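Local coordinates for protein TRAP dicarboxylate transporter-DctP subunit (Desulfovibrio salexigens, PDB 4N6D) that probably captures a small solute, perhaps a dicarboxylate or related acid, in the periplasm for delivery to a TRAP-type membrane transporter, at residues 80-84 against 137-141. Numbering follows the deposited sequence.
Sequences LRGVM and KRFKV. With I3C (5-amino-2,4,6-triiodobenzene-1,3-dicarboxylic acid), chain C.
Phe139, from edge strand 139-146, points its ring at helix 79-85, where Leu80, Val83 and Met84 gather round its CZ end. This is helix-on-sheet packing in a periplasmic binding protein of the TRAP (DctP) family: strand 139-146 is outermost in the mixed five-stranded sheet, and its neighbour, strand 234-240, places Ile238 against Leu80, Val83 and Phe139. The ring points its CZ end at the helix, close to the backbone carbonyl of Leu80; that oxygen lies at the ring edge, 3.8 Å from CZ of Phe139, and also accepts the helical bond from Met84 N. Leu80 crosses the ring at about a right angle and touches with one branch, CD2 to Phe139 CE2 at 3.9 Å. On the CE1 side Val83 offers CG1, the methyl anti to its backbone N. Met84 crosses the Phe139 side chain at about a right angle near CZ, its SD 4.9 Å from the centroid of the Phe139 ring and 64° off the normal, an oblique Met-aromatic contact. CB of Arg138, the preceding residue, lies over the centre of one ring face.

The Met84 chain is extended as far as the sulfur and then bends (chi3 56°), which brings CE to 3.9 Å from CD of Arg138. Here the contact opens onto a bound triiodobenzene dicarboxylate, the phasing compound I3C. One iodine, I2, lies over one face of the Arg138 guanidinium, offset toward the rim, and CE of Lys137 is similarly placed over the opposite face. Arg81 grips a carboxylate of the compound from the helix with two bonds: NH1 to O11 is bent, whereas NH2 reaches O12 at 2.6 Å, almost straight at 177°.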
loop_
_atom_site.group_PDB
_atom_site.type_symbol
_atom_site.label_atom_id
_atom_site.label_comp_id
_atom_site.label_asym_id
_atom_site.label_seq_id
_atom_site.Cartn_x
_atom_site.Cartn_y
_atom_site.Cartn_z
ATOM N N LEU A 80 3.538 10.029 13.560
ATOM C CA LEU A 80 5.001 9.924 13.741
ATOM C C LEU A 80 5.475 10.588 15.006
ATOM O O LEU A 80 6.166 9.991 15.847
ATOM C CB LEU A 80 5.753 10.543 12.567
ATOM C CG LEU A 80 5.949 9.649 11.362
ATOM C CD1 LEU A 80 6.575 10.464 10.239
ATOM C CD2 LEU A 80 6.836 8.458 11.702
ATOM N N ARG A 81 5.118 11.848 15.181
ATOM C CA ARG A 81 5.563 12.551 16.366
ATOM C C ARG A 81 4.917 11.972 17.614
ATOM O O ARG A 81 5.538 11.843 18.673
ATOM C CB ARG A 81 5.222 14.032 16.264
ATOM C CG ARG A 81 5.958 14.866 17.271
ATOM C CD ARG A 81 7.463 14.886 16.985
ATOM N NE ARG A 81 8.144 15.600 18.061
ATOM C CZ ARG A 81 9.278 15.218 18.629
ATOM N NH1 ARG A 81 9.910 14.130 18.212
ATOM N NH2 ARG A 81 9.781 15.951 19.610
ATOM N N GLY A 82 3.644 11.617 17.490
ATOM C CA GLY A 82 2.922 11.050 18.612
ATOM C C GLY A 82 3.501 9.753 19.137
ATOM O O GLY A 82 3.573 9.519 20.341
ATOM N N VAL A 83 3.900 8.869 18.239
ATOM C CA VAL A 83 4.533 7.646 18.688
ATOM C C VAL A 83 5.925 7.948 19.280
ATOM O O VAL A 83 6.315 7.394 20.312
ATOM C CB VAL A 83 4.601 6.617 17.548
ATOM C CG1 VAL A 83 5.467 5.437 17.957
ATOM C CG2 VAL A 83 3.201 6.139 17.190
ATOM N N MET A 84 6.663 8.868 18.658
ATOM C CA MET A 84 7.997 9.221 19.139
ATOM C C MET A 84 7.914 9.754 20.554
ATOM O O MET A 84 8.791 9.499 21.388
ATOM C CB MET A 84 8.626 10.277 18.229
ATOM C CG MET A 84 9.000 9.757 16.866
ATOM S SD MET A 84 9.652 11.014 15.752
ATOM C CE MET A 84 10.912 11.522 16.802
ATOM N N LYS A 137 15.234 4.717 12.550
ATOM C CA LYS A 137 16.111 4.493 13.695
ATOM C C LYS A 137 15.505 4.855 15.051
ATOM O O LYS A 137 15.942 4.331 16.083
ATOM C CB LYS A 137 17.426 5.262 13.521
ATOM C CG LYS A 137 17.287 6.767 13.756
ATOM C CD LYS A 137 18.633 7.479 13.716
ATOM C CE LYS A 137 18.837 8.367 14.935
ATOM N NZ LYS A 137 19.317 9.735 14.547
ATOM N N ARG A 138 14.497 5.719 15.059
ATOM C CA ARG A 138 13.871 6.154 16.307
ATOM C C ARG A 138 12.841 5.167 16.830
ATOM O O ARG A 138 12.355 5.319 17.955
ATOM C CB ARG A 138 13.189 7.488 16.101
ATOM C CG ARG A 138 14.151 8.561 15.660
ATOM C CD ARG A 138 14.350 9.591 16.711
ATOM N NE ARG A 138 15.123 10.707 16.173
ATOM C CZ ARG A 138 16.355 11.030 16.536
ATOM N NH1 ARG A 138 16.950 12.075 15.968
ATOM N NH2 ARG A 138 16.990 10.324 17.466
ATOM N N PHE A 139 12.499 4.178 16.010
ATOM C CA PHE A 139 11.395 3.266 16.322
ATOM C C PHE A 139 11.804 1.810 16.273
ATOM O O PHE A 139 12.805 1.459 15.645
ATOM C CB PHE A 139 10.273 3.438 15.298
ATOM C CG PHE A 139 9.793 4.835 15.167
ATOM C CD1 PHE A 139 9.029 5.414 16.165
ATOM C CD2 PHE A 139 10.091 5.576 14.047
ATOM C CE1 PHE A 139 8.574 6.725 16.042
ATOM C CE2 PHE A 139 9.659 6.887 13.929
ATOM C CZ PHE A 139 8.905 7.458 14.915
ATOM N N LYS A 140 11.025 0.957 16.919
ATOM C CA LYS A 140 10.994 -0.452 16.547
ATOM C C LYS A 140 9.983 -0.606 15.414
ATOM O O LYS A 140 8.832 -0.190 15.546
ATOM C CB LYS A 140 10.578 -1.328 17.719
ATOM C CG LYS A 140 10.286 -2.780 17.300
ATOM C CD LYS A 140 11.529 -3.509 16.799
ATOM C CE LYS A 140 11.192 -4.959 16.488
ATOM N NZ LYS A 140 12.388 -5.773 16.210
ATOM N N VAL A 141 10.414 -1.171 14.291
ATOM C CA VAL A 141 9.500 -1.453 13.202
ATOM C C VAL A 141 8.877 -2.827 13.440
ATOM O O VAL A 141 9.578 -3.846 13.366
ATOM C CB VAL A 141 10.204 -1.388 11.842
ATOM C CG1 VAL A 141 9.244 -1.759 10.734
ATOM C CG2 VAL A 141 10.776 0.021 11.607
HETATM I I3 I3C C . 18.299 12.744 22.485
HETATM I I2 I3C C . 13.989 13.444 18.266
HETATM I I1 I3C C . 12.697 14.150 24.066
HETATM O O8 I3C C . 16.287 14.532 24.765
HETATM O O9 I3C C . 15.593 12.458 25.023
HETATM C C10 I3C C . 12.330 14.028 20.899
HETATM N N13 I3C C . 16.908 12.861 19.533
HETATM C C1 I3C C . 15.391 13.445 22.880
HETATM C C6 I3C C . 16.321 13.164 21.897
HETATM C C5 I3C C . 15.962 13.153 20.559
HETATM C C4 I3C C . 14.656 13.444 20.249
HETATM C C3 I3C C . 13.733 13.718 21.236
HETATM C C2 I3C C . 14.094 13.731 22.555
HETATM C C7 I3C C . 15.779 13.473 24.306
HETATM O O11 I3C C . 11.457 13.123 20.848
HETATM O O12 I3C C . 12.037 15.227 20.677
#